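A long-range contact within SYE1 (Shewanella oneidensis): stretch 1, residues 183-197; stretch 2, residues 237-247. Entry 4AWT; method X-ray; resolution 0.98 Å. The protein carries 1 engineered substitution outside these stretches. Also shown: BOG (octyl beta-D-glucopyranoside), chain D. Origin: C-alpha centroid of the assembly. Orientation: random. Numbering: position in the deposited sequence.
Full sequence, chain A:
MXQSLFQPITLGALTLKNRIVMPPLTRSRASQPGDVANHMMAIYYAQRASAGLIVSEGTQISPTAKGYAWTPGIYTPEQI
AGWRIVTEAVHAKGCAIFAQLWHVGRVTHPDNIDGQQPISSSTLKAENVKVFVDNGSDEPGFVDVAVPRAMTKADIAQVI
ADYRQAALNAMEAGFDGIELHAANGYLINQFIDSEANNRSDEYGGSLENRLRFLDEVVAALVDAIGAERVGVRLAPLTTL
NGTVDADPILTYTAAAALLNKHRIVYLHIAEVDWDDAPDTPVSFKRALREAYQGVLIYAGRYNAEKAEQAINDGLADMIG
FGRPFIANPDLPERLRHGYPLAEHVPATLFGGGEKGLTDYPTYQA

Stretch 1 183-197: ANGYLINQFIDSEAN
Stretch 2 237-247: LTTLNGTVDAD

Loops without regular secondary structure can be held against a helix by hydrogen bonds from the residues that flank the helix, and SYE1 illustrates the principle. Stretch 1 opens with a type I' turn from Ala-183 to Tyr-186 (Asn-184 44/41, Gly-185 80/9), continues through a short helix and leaves helical phi/psi at Asp-193 (-83/127). Stretch 2 begins its contact near a type I turn, Thr-239 to Gly-242, closed by Gly-242 N to Thr-239 O at 2.9 Å, then runs extended from Thr-243 to Asp-245 (phi -103 to -125, psi 124 to 142). Two of the closest CA pairs rise together, the CA of Gly-185 with the CA of Asn-241 (4.9 Å) and the CA of Asp-193 with the CA of Asp-245 (4.2 Å); the third, the CA of Glu-195 with the CA of Val-244 at 5.4 Å, steps back in stretch 2.

Ahead of the helix, Asn-241 (chi1 -70°, chi2 -23°) donates from ND2 to Asn-184 O at 2.9 Å and to O6 of the bound octyl glucoside at 3.1 Å. Gly-185 permits this closeness: an ideal CB there would lie 2.6 Å from Asn-241 CB, a clash, and its positive phi also favours glycine. A water bridges Gly-185 O (2.8 Å) and Asn-241 O (2.7 Å).

Thr-243 (chi1 p) fills the middle, with OG1 3.3 Å from Gly-185 CA and CG2 packed 4.0 Å from Gln-190 CG and 3.9 Å from Ala-196 CB.

Beyond the helix, backbone amides meet acceptors of the loop. Ser-194 N donates to Asp-245 OD1 (2.9 Å; Asp-245 chi1 t, chi2 54°), and Glu-195 N to Val-244 O (2.9 Å). Ser-194, chi1 p, works both ways: its OG accepts from Ala-246 N at 3.0 Å and donates to Glu-195 OE2 at 2.6 Å, which joins the two stretches through one hydroxyl.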

# COMPACT_ATOMS: atom_id res chain seq x y z
N ALA A 183 -3.87 -3.73 -4.45
CA ALA A 183 -4.45 -2.58 -5.14
C ALA A 183 -3.54 -2.12 -6.27
O ALA A 183 -2.53 -2.73 -6.58
CB ALA A 183 -4.74 -1.49 -4.10
N ASN A 184 -3.96 -1.01 -6.87
CA ASN A 184 -3.28 -0.16 -7.83
C ASN A 184 -2.55 -0.97 -8.91
O ASN A 184 -1.47 -0.58 -9.37
CB ASN A 184 -2.38 0.83 -7.12
CG ASN A 184 -3.21 1.74 -6.25
OD1 ASN A 184 -4.42 1.75 -6.29
ND2 ASN A 184 -2.54 2.52 -5.43
N GLY A 185 -3.19 -2.02 -9.38
CA GLY A 185 -2.72 -2.72 -10.55
C GLY A 185 -1.59 -3.69 -10.32
O GLY A 185 -1.04 -4.20 -11.32
N TYR A 186 -1.23 -3.97 -9.08
CA TYR A 186 -0.10 -4.85 -8.77
C TYR A 186 -0.52 -6.30 -8.79
O TYR A 186 -1.56 -6.65 -9.31
CB TYR A 186 0.62 -4.31 -7.52
CG TYR A 186 1.17 -2.93 -7.79
CD1 TYR A 186 2.14 -2.71 -8.76
CD2 TYR A 186 0.72 -1.84 -7.07
CE1 TYR A 186 2.65 -1.46 -9.01
CE2 TYR A 186 1.23 -0.58 -7.30
CZ TYR A 186 2.18 -0.37 -8.27
OH TYR A 186 2.64 0.90 -8.48
N LEU A 187 0.36 -7.23 -8.33
CA LEU A 187 0.18 -8.63 -8.67
C LEU A 187 -1.17 -9.18 -8.29
O LEU A 187 -1.85 -9.81 -9.11
CB LEU A 187 1.27 -9.49 -8.00
CG LEU A 187 1.16 -10.97 -8.37
CD1 LEU A 187 1.37 -11.25 -9.84
CD2 LEU A 187 2.14 -11.77 -7.51
N ILE A 188 -1.57 -9.02 -7.03
CA ILE A 188 -2.85 -9.61 -6.64
C ILE A 188 -3.99 -9.00 -7.44
O ILE A 188 -4.94 -9.69 -7.85
CB ILE A 188 -3.05 -9.55 -5.12
CG1 ILE A 188 -1.91 -10.32 -4.42
CG2 ILE A 188 -4.41 -10.09 -4.73
CD1 ILE A 188 -1.91 -10.18 -2.97
N ASN A 189 -3.91 -7.69 -7.68
CA ASN A 189 -4.92 -7.01 -8.47
C ASN A 189 -4.97 -7.53 -9.90
O ASN A 189 -6.06 -7.51 -10.52
CB ASN A 189 -4.64 -5.51 -8.35
CG ASN A 189 -5.71 -4.54 -8.75
OD1 ASN A 189 -5.54 -3.35 -8.46
ND2 ASN A 189 -6.81 -4.99 -9.32
N GLN A 190 -3.85 -8.01 -10.44
CA GLN A 190 -3.80 -8.62 -11.76
C GLN A 190 -4.55 -9.97 -11.81
O GLN A 190 -4.90 -10.39 -12.90
CB GLN A 190 -2.35 -8.82 -12.19
CG GLN A 190 -1.62 -7.51 -12.45
CD GLN A 190 -0.14 -7.56 -12.26
OE1 GLN A 190 0.54 -8.56 -12.59
NE2 GLN A 190 0.44 -6.51 -11.73
N PHE A 191 -4.78 -10.60 -10.67
CA PHE A 191 -5.66 -11.75 -10.57
C PHE A 191 -7.12 -11.35 -10.36
O PHE A 191 -8.02 -11.95 -10.93
CB PHE A 191 -5.26 -12.71 -9.45
CG PHE A 191 -4.06 -13.57 -9.74
CD1 PHE A 191 -2.76 -13.05 -9.67
CD2 PHE A 191 -4.21 -14.89 -10.14
CE1 PHE A 191 -1.67 -13.85 -9.92
CE2 PHE A 191 -3.13 -15.68 -10.41
CZ PHE A 191 -1.86 -15.16 -10.29
N ILE A 192 -7.37 -10.34 -9.52
CA ILE A 192 -8.74 -9.98 -9.16
C ILE A 192 -9.52 -9.48 -10.35
O ILE A 192 -10.69 -9.83 -10.54
CB ILE A 192 -8.75 -8.92 -8.04
CG1 ILE A 192 -8.16 -9.44 -6.75
CG2 ILE A 192 -10.17 -8.38 -7.82
CD1 ILE A 192 -7.92 -8.39 -5.67
N ASP A 193 -8.93 -8.57 -11.11
CA ASP A 193 -9.67 -7.82 -12.13
C ASP A 193 -9.77 -8.63 -13.42
O ASP A 193 -8.80 -9.09 -13.99
CB ASP A 193 -9.02 -6.48 -12.37
CG ASP A 193 -9.23 -5.43 -11.28
OD1 ASP A 193 -9.94 -5.75 -10.32
OD2 ASP A 193 -8.66 -4.33 -11.45
N SER A 194 -11.02 -8.77 -13.89
CA SER A 194 -11.30 -9.70 -14.98
C SER A 194 -10.51 -9.42 -16.22
O SER A 194 -10.11 -10.37 -16.92
CB SER A 194 -12.79 -9.69 -15.28
OG SER A 194 -13.23 -8.46 -15.76
N GLU A 195 -10.26 -8.15 -16.59
CA GLU A 195 -9.65 -7.89 -17.87
C GLU A 195 -8.11 -8.09 -17.81
O GLU A 195 -7.46 -8.03 -18.85
CB GLU A 195 -10.03 -6.52 -18.38
CG GLU A 195 -11.53 -6.34 -18.48
CD GLU A 195 -12.32 -7.55 -19.02
OE1 GLU A 195 -12.05 -7.68 -20.24
OE2 GLU A 195 -13.14 -8.29 -18.37
N ALA A 196 -7.58 -8.29 -16.63
CA ALA A 196 -6.16 -8.57 -16.47
C ALA A 196 -5.85 -10.05 -16.31
O ALA A 196 -4.68 -10.41 -16.26
CB ALA A 196 -5.63 -7.79 -15.27
N ASN A 197 -6.88 -10.89 -16.22
CA ASN A 197 -6.74 -12.27 -15.85
C ASN A 197 -7.43 -13.11 -16.96
O ASN A 197 -8.62 -13.18 -17.02
CB ASN A 197 -7.35 -12.51 -14.51
CG ASN A 197 -7.19 -13.90 -13.96
OD1 ASN A 197 -7.33 -14.11 -12.70
ND2 ASN A 197 -6.92 -14.82 -14.76
N LEU A 237 -12.03 0.74 -8.33
CA LEU A 237 -12.49 1.47 -9.48
C LEU A 237 -11.37 2.19 -10.24
O LEU A 237 -11.57 2.55 -11.42
CB LEU A 237 -13.55 2.50 -9.11
CG LEU A 237 -14.82 1.91 -8.54
CD1 LEU A 237 -15.76 3.06 -8.18
CD2 LEU A 237 -15.52 0.98 -9.50
N THR A 238 -10.23 2.44 -9.65
CA THR A 238 -9.12 3.01 -10.40
C THR A 238 -8.53 1.94 -11.32
O THR A 238 -8.65 0.75 -11.08
CB THR A 238 -8.06 3.61 -9.48
OG1 THR A 238 -7.62 2.55 -8.61
CG2 THR A 238 -8.57 4.79 -8.68
N THR A 239 -7.96 2.42 -12.41
CA THR A 239 -7.46 1.57 -13.50
C THR A 239 -6.14 2.06 -14.05
O THR A 239 -5.64 1.54 -15.07
CB THR A 239 -8.51 1.50 -14.63
OG1 THR A 239 -8.67 2.84 -15.16
CG2 THR A 239 -9.82 0.92 -14.17
N LEU A 240 -5.52 3.06 -13.41
CA LEU A 240 -4.37 3.72 -13.97
C LEU A 240 -3.25 2.78 -14.35
O LEU A 240 -2.59 2.97 -15.38
CB LEU A 240 -3.86 4.76 -12.93
CG LEU A 240 -2.73 5.63 -13.41
CD1 LEU A 240 -3.17 6.54 -14.53
CD2 LEU A 240 -2.21 6.41 -12.21
N ASN A 241 -2.94 1.80 -13.50
CA ASN A 241 -1.84 0.89 -13.75
C ASN A 241 -2.23 -0.34 -14.55
O ASN A 241 -1.44 -1.27 -14.68
CB ASN A 241 -1.13 0.53 -12.45
CG ASN A 241 -0.39 1.69 -11.92
OD1 ASN A 241 -0.03 2.62 -12.67
ND2 ASN A 241 -0.16 1.66 -10.62
N GLY A 242 -3.40 -0.32 -15.16
CA GLY A 242 -3.73 -1.25 -16.20
C GLY A 242 -4.67 -2.37 -15.87
O GLY A 242 -4.91 -3.19 -16.77
N THR A 243 -5.22 -2.43 -14.67
CA THR A 243 -6.17 -3.44 -14.29
C THR A 243 -7.58 -2.86 -14.29
O THR A 243 -7.85 -1.88 -13.57
CB THR A 243 -5.85 -4.05 -12.92
OG1 THR A 243 -5.73 -3.07 -11.90
CG2 THR A 243 -4.55 -4.82 -12.95
N VAL A 244 -8.45 -3.52 -15.07
CA VAL A 244 -9.85 -3.18 -15.20
C VAL A 244 -10.69 -4.39 -14.88
O VAL A 244 -10.38 -5.47 -15.43
CB VAL A 244 -10.16 -2.72 -16.67
CG1 VAL A 244 -11.62 -2.36 -16.83
CG2 VAL A 244 -9.27 -1.54 -17.04
N ASP A 245 -11.71 -4.26 -14.06
CA ASP A 245 -12.65 -5.33 -13.81
C ASP A 245 -13.99 -5.00 -14.49
O ASP A 245 -14.41 -3.85 -14.51
CB ASP A 245 -12.91 -5.53 -12.34
CG ASP A 245 -13.76 -6.71 -12.06
OD1 ASP A 245 -13.39 -7.84 -12.54
OD2 ASP A 245 -14.80 -6.57 -11.42
N ALA A 246 -14.64 -5.95 -15.05
CA ALA A 246 -15.90 -5.76 -15.79
C ALA A 246 -17.07 -5.46 -14.87
O ALA A 246 -18.00 -4.74 -15.28
CB ALA A 246 -16.23 -6.95 -16.65
N ASP A 247 -17.10 -5.95 -13.65
CA ASP A 247 -18.22 -5.78 -12.73
C ASP A 247 -17.64 -5.49 -11.34
O ASP A 247 -17.75 -6.30 -10.44
CB ASP A 247 -19.13 -7.01 -12.75
CG ASP A 247 -20.45 -6.88 -12.06
OD1 ASP A 247 -20.68 -5.81 -11.40
OD2 ASP A 247 -21.27 -7.83 -12.14
C1 BOG D . 4.12 5.48 -8.87
O1 BOG D . 4.44 6.75 -9.36
C2 BOG D . 4.81 5.18 -7.58
O2 BOG D . 6.21 5.12 -7.74
C3 BOG D . 4.38 3.83 -6.98
O3 BOG D . 4.87 3.70 -5.67
C4 BOG D . 2.85 3.83 -6.87
O4 BOG D . 2.44 2.59 -6.41
C5 BOG D . 2.18 4.18 -8.20
O5 BOG D . 2.68 5.45 -8.58
C6 BOG D . 0.68 4.23 -8.09
O6 BOG D . 0.20 4.47 -9.40
C1' BOG D . 4.31 6.89 -10.76
C2' BOG D . 4.82 8.21 -11.32
C3' BOG D . 4.36 9.42 -10.57
C4' BOG D . 4.44 10.81 -11.19
C5' BOG D . 5.32 11.67 -10.28
C6' BOG D . 6.65 12.00 -10.97
C7' BOG D . 7.54 12.83 -10.03
C8' BOG D . 8.52 13.57 -10.94
O HOH W 1 -6.40 3.58 -6.49
O HOH W 2 -1.34 -3.88 -14.07
O HOH W 3 -7.28 -1.66 -9.48
O HOH W 4 -9.73 -1.84 -10.78
O HOH W 5 -4.61 -6.18 -18.49